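Myosin-I heavy chain (Dictyostelium discoideum, PDB 5EJR) is an actin-based class VII motor with ATPase activity that works early in phagocytosis and in adhesion, seen here as its second MyTH4-FERM tail module. Local coordinates at residues Lys66-Ile71 / Tyr112-Lys117; Leu103-Tyr108 / Asp142-Pro147. All blocks are in the same frame, centred on the assembly; numbering follows the deposited sequence. Where two conformers were deposited one is given.

Contact 1: Lys66-Ile71 / Tyr112-Lys117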
# COMPACT_ATOMS: atom_id res chain seq x y z
N LYS A 66 -10.64 22.31 -15.09
CA LYS A 66 -9.30 21.72 -14.89
C LYS A 66 -9.35 20.20 -15.12
O LYS A 66 -8.42 19.65 -15.72
CB LYS A 66 -8.75 22.01 -13.48
CG LYS A 66 -7.27 21.66 -13.29
CD LYS A 66 -6.86 21.76 -11.83
CE LYS A 66 -5.36 21.66 -11.64
NZ LYS A 66 -4.99 21.73 -10.20
N ASN A 67 -10.43 19.55 -14.63
CA ASN A 67 -10.66 18.11 -14.76
C ASN A 67 -10.75 17.69 -16.23
O ASN A 67 -10.18 16.65 -16.60
CB ASN A 67 -11.94 17.70 -14.06
CG ASN A 67 -12.09 16.20 -13.98
OD1 ASN A 67 -11.51 15.54 -13.12
ND2 ASN A 67 -12.80 15.64 -14.91
N PHE A 68 -11.47 18.50 -17.06
CA PHE A 68 -11.62 18.22 -18.48
C PHE A 68 -10.29 18.15 -19.17
O PHE A 68 -10.04 17.16 -19.86
CB PHE A 68 -12.56 19.21 -19.17
CG PHE A 68 -13.01 18.71 -20.52
CD1 PHE A 68 -14.07 17.81 -20.63
CD2 PHE A 68 -12.37 19.12 -21.68
CE1 PHE A 68 -14.47 17.34 -21.87
CE2 PHE A 68 -12.77 18.64 -22.92
CZ PHE A 68 -13.82 17.76 -23.01
N SER A 69 -9.43 19.15 -18.95
CA SER A 69 -8.09 19.17 -19.55
C SER A 69 -7.25 17.96 -19.10
O SER A 69 -6.43 17.48 -19.87
CB SER A 69 -7.37 20.49 -19.27
OG SER A 69 -7.00 20.66 -17.92
N GLU A 70 -7.49 17.44 -17.87
CA GLU A 70 -6.80 16.26 -17.34
C GLU A 70 -7.27 14.99 -18.05
O GLU A 70 -6.45 14.14 -18.41
CB GLU A 70 -6.92 16.17 -15.81
CG GLU A 70 -6.10 17.25 -15.12
CD GLU A 70 -6.08 17.27 -13.61
OE1 GLU A 70 -6.82 16.49 -12.97
OE2 GLU A 70 -5.32 18.11 -13.06
N ILE A 71 -8.60 14.88 -18.31
CA ILE A 71 -9.20 13.78 -19.07
C ILE A 71 -8.55 13.75 -20.47
O ILE A 71 -8.07 12.70 -20.91
CB ILE A 71 -10.75 13.91 -19.09
CG1 ILE A 71 -11.32 13.58 -17.69
CG2 ILE A 71 -11.38 13.02 -20.17
CD1 ILE A 71 -12.85 13.56 -17.53
N TYR A 112 -17.30 10.16 -20.92
CA TYR A 112 -18.17 9.57 -21.93
C TYR A 112 -18.25 10.41 -23.21
O TYR A 112 -18.04 9.88 -24.31
CB TYR A 112 -19.58 9.24 -21.39
CG TYR A 112 -20.43 8.63 -22.48
CD1 TYR A 112 -20.26 7.30 -22.86
CD2 TYR A 112 -21.29 9.42 -23.24
CE1 TYR A 112 -20.97 6.75 -23.93
CE2 TYR A 112 -22.01 8.88 -24.31
CZ TYR A 112 -21.84 7.55 -24.65
OH TYR A 112 -22.55 7.02 -25.70
N ARG A 113 -18.54 11.72 -23.08
CA ARG A 113 -18.61 12.67 -24.20
C ARG A 113 -17.36 12.54 -25.07
O ARG A 113 -17.45 12.50 -26.30
CB ARG A 113 -18.75 14.11 -23.67
CG ARG A 113 -18.31 15.20 -24.64
CD ARG A 113 -17.81 16.42 -23.90
NE ARG A 113 -17.09 17.35 -24.76
CZ ARG A 113 -17.63 18.43 -25.31
NH1 ARG A 113 -18.91 18.70 -25.14
NH2 ARG A 113 -16.89 19.25 -26.05
N GLN A 114 -16.18 12.41 -24.44
CA GLN A 114 -14.94 12.34 -25.20
C GLN A 114 -14.73 10.99 -25.92
O GLN A 114 -13.88 10.91 -26.80
CB GLN A 114 -13.77 12.75 -24.32
CG GLN A 114 -13.76 14.25 -23.99
CD GLN A 114 -13.48 15.13 -25.20
OE1 GLN A 114 -14.40 15.58 -25.90
NE2 GLN A 114 -12.22 15.36 -25.48
N THR A 115 -15.56 9.97 -25.63
CA THR A 115 -15.50 8.66 -26.30
C THR A 115 -16.47 8.61 -27.51
O THR A 115 -16.33 7.75 -28.37
CB THR A 115 -15.86 7.50 -25.35
OG1 THR A 115 -17.26 7.46 -25.12
CG2 THR A 115 -15.09 7.54 -24.04
N ASN A 116 -17.48 9.50 -27.52
CA ASN A 116 -18.52 9.58 -28.55
C ASN A 116 -18.07 10.46 -29.72
O ASN A 116 -17.84 11.65 -29.54
CB ASN A 116 -19.81 10.12 -27.92
CG ASN A 116 -21.10 9.64 -28.53
OD1 ASN A 116 -21.22 8.53 -29.05
ND2 ASN A 116 -22.14 10.45 -28.38
N LYS A 117 -17.93 9.85 -30.92
CA LYS A 117 -17.52 10.49 -32.18
C LYS A 117 -16.11 11.10 -32.09
O LYS A 117 -15.88 12.27 -32.44
CB LYS A 117 -18.58 11.49 -32.71
CG LYS A 117 -19.95 10.87 -32.95
CD LYS A 117 -20.94 11.86 -33.57
CE LYS A 117 -22.38 11.36 -33.58
NZ LYS A 117 -22.58 10.20 -34.49

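Contact 2: Leu103-Tyr108 / Asp142-Pro147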
# COMPACT_ATOMS: atom_id res chain seq x y z
N LEU A 103 -19.16 16.49 -7.98
CA LEU A 103 -18.49 16.60 -9.28
C LEU A 103 -18.44 15.23 -10.01
O LEU A 103 -17.93 15.16 -11.12
CB LEU A 103 -17.07 17.11 -9.03
CG LEU A 103 -16.52 18.20 -9.93
CD1 LEU A 103 -17.48 19.37 -10.05
CD2 LEU A 103 -15.20 18.69 -9.40
N ARG A 104 -19.01 14.18 -9.39
CA ARG A 104 -18.96 12.79 -9.89
C ARG A 104 -19.69 12.58 -11.21
O ARG A 104 -19.06 12.05 -12.13
CB ARG A 104 -19.42 11.80 -8.82
CG ARG A 104 -18.35 11.65 -7.75
CD ARG A 104 -18.86 10.94 -6.52
NE ARG A 104 -17.86 10.96 -5.46
CZ ARG A 104 -17.99 10.30 -4.32
NH1 ARG A 104 -19.08 9.58 -4.09
NH2 ARG A 104 -17.04 10.35 -3.40
N ASP A 105 -20.98 13.00 -11.31
CA ASP A 105 -21.77 12.91 -12.55
C ASP A 105 -21.07 13.63 -13.70
O ASP A 105 -21.02 13.11 -14.82
CB ASP A 105 -23.17 13.49 -12.36
CG ASP A 105 -24.07 12.66 -11.49
OD1 ASP A 105 -23.72 11.49 -11.22
OD2 ASP A 105 -25.12 13.17 -11.07
N GLU A 106 -20.51 14.81 -13.40
CA GLU A 106 -19.79 15.65 -14.33
C GLU A 106 -18.51 14.98 -14.84
O GLU A 106 -18.16 15.15 -16.02
CB GLU A 106 -19.51 17.01 -13.68
CG GLU A 106 -19.51 18.16 -14.67
CD GLU A 106 -18.22 18.34 -15.44
OE1 GLU A 106 -17.17 17.85 -14.97
OE2 GLU A 106 -18.26 18.98 -16.52
N ILE A 107 -17.81 14.21 -13.98
CA ILE A 107 -16.60 13.49 -14.38
C ILE A 107 -16.97 12.39 -15.39
O ILE A 107 -16.34 12.33 -16.45
CB ILE A 107 -15.71 13.00 -13.20
CG1 ILE A 107 -15.24 14.22 -12.37
CG2 ILE A 107 -14.49 12.23 -13.74
CD1 ILE A 107 -14.53 13.88 -11.03
N TYR A 108 -18.04 11.59 -15.08
CA TYR A 108 -18.56 10.49 -15.91
C TYR A 108 -19.05 10.99 -17.28
O TYR A 108 -18.80 10.34 -18.29
CB TYR A 108 -19.72 9.77 -15.20
CG TYR A 108 -19.30 8.62 -14.32
CD1 TYR A 108 -19.13 7.34 -14.85
CD2 TYR A 108 -19.14 8.79 -12.95
CE1 TYR A 108 -18.79 6.26 -14.03
CE2 TYR A 108 -18.76 7.73 -12.13
CZ TYR A 108 -18.60 6.46 -12.67
OH TYR A 108 -18.28 5.42 -11.84
N ASP A 142 -27.53 8.25 -8.10
CA ASP A 142 -28.58 7.25 -8.28
C ASP A 142 -29.46 7.63 -9.49
O ASP A 142 -29.98 6.75 -10.18
CB ASP A 142 -29.42 7.16 -7.00
CG ASP A 142 -28.55 6.94 -5.77
OD1 ASP A 142 -27.93 7.94 -5.30
OD2 ASP A 142 -28.44 5.79 -5.32
N SER A 143 -29.55 8.95 -9.77
CA SER A 143 -30.28 9.51 -10.90
C SER A 143 -29.58 9.18 -12.22
O SER A 143 -30.27 8.81 -13.17
CB SER A 143 -30.40 11.03 -10.75
OG SER A 143 -31.01 11.61 -11.89
N LEU A 144 -28.24 9.33 -12.29
CA LEU A 144 -27.44 9.07 -13.49
C LEU A 144 -27.16 7.58 -13.74
O LEU A 144 -27.08 7.20 -14.90
CB LEU A 144 -26.13 9.89 -13.48
CG LEU A 144 -25.18 9.75 -14.69
CD1 LEU A 144 -25.77 10.34 -15.96
CD2 LEU A 144 -23.85 10.38 -14.43
N LEU A 145 -27.02 6.76 -12.68
CA LEU A 145 -26.67 5.33 -12.75
C LEU A 145 -27.37 4.54 -13.88
O LEU A 145 -26.66 4.11 -14.79
CB LEU A 145 -26.86 4.62 -11.39
CG LEU A 145 -26.34 3.18 -11.30
CD1 LEU A 145 -24.80 3.12 -11.40
CD2 LEU A 145 -26.82 2.51 -10.03
N GLN A 146 -28.70 4.34 -13.83
CA GLN A 146 -29.43 3.58 -14.86
C GLN A 146 -29.32 4.22 -16.27
O GLN A 146 -28.85 3.51 -17.17
CB GLN A 146 -30.88 3.30 -14.46
CG GLN A 146 -31.36 1.91 -14.89
CD GLN A 146 -30.69 0.79 -14.12
OE1 GLN A 146 -30.88 0.62 -12.91
NE2 GLN A 146 -29.88 0.00 -14.82
N PRO A 147 -29.67 5.52 -16.50
CA PRO A 147 -29.50 6.09 -17.85
C PRO A 147 -28.10 5.95 -18.45
O PRO A 147 -27.99 5.62 -19.63
CB PRO A 147 -29.89 7.57 -17.66
CG PRO A 147 -30.79 7.58 -16.49
CD PRO A 147 -30.25 6.52 -15.57

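Contact 1: Lys66-Ile71 / Tyr112-Lys117
Gln114 OE1 accepts from the backbone N of Asn45 and, weakly, from Arg113 NE at 3.4 Å. The amide carbon CD of the same side chain comes obliquely to 3.4 Å from Phe68 CZ. Just behind, Gln114 CG lies 3.6 Å from the same CZ, so the para end of the ring meets the bent middle of the glutamine chain. The bend at chi2 (-67°) brings the amide up to the CZ end of the ring, the two planes 54° apart. Phe68 reaches over from helix 58-75 with CG anti to its backbone N. Arg113 runs extended from CG to NE and crosses the Phe68 side chain at about a right angle, its NE 3.7 Å from Phe68 CZ and the guanidinium plane turned 79° from the ring. The strong bond of the same guanidinium, from NH1, goes to the carbonyl O of Ala41. Behind the contact, the chain turns from Arg113 to Asn116 in a type I beta turn, and Tyr112 O takes two bonds from Thr115: OG1 at 2.7 Å, in the carbonyl plane on a lone pair, and N at 2.8 Å. Replacing Gln114 with an alanine would probably leave the N-H of Asn45 without its acceptor and open a gap beside the tip of Phe68. The site thus fastens helix 58-75 to the Arg113-Asn116 turn within the MyTH4 domain, where a buried aromatic ring lies against two polar side chains whose stronger bonds are made to Ala41 and Asn45: its hold here is van der Waals contact, while polar fixing is left to the loop that carries those two residues.

Contact 2: Leu103-Tyr108 / Asp142-Pro147
Leu144 points toward segment 103-108 and makes its nearest contacts there with one methyl, CD2. This CD2 lies 3.4 Å from Asp105 OD1 and 3.8 Å from Asp105 CB, so the branch rests alongside the carboxylate and its stem. Leu144 CB lies 3.7 Å from Asp105 OD1; the two side chains run past one another in opposite directions. With CG anti to the backbone N (chi1 -179°), Leu144 also sends CD2 to the CB of Tyr108, 4.2 Å away, a looser apolar touch. The carboxylate that meets this methyl is bonded through Asp105 OD2 to Ser141 OG, and the same hydroxyl is bonded to the backbone N of Leu144, so a single serine ties the aspartate to the stretch bearing the leucine. Tyr108 is placed by its hydroxyl, bonded to the carbonyl O of Phe138, while its ring meets that of Phe148 edge-to-face and has Arg104 O in plane at its edge. Farther out, Leu144 and Asp105 both rest on Trp9 of helix 5-11, with Leu6 against the leucine, and Leu134 of helix 121-137 packs on Tyr108. In the MyTH4 helical bundle the contact thus joins the start of helix 104-113 to the first turns of helix 142-159, with helices 5-11 and 121-137 bordering the pair.

How the contacts relate
Contact 1 is buried throughout, while in contact 2 Asp105 is partly exposed; both use helix 104-113 and lie in the MyTH4 domain, their centres about 14 Å apart. Contact 2 joins the first turns of that helix to helix 142-159; contact 1 joins its far end and the following turn to helix 58-75. Their segments alternate, and the two meet where Asn67 ND2 comes to 3.8 Å from Ile107 CG1. The chemistry differs: the first sets an aromatic ring against an amide and a guanidinium, the second a leucine methyl against a carboxylate and a tyrosine stem. The main polar partners lie in loops, Ala41 and Asn45 for contact 1, Phe138 and Ser141 for contact 2.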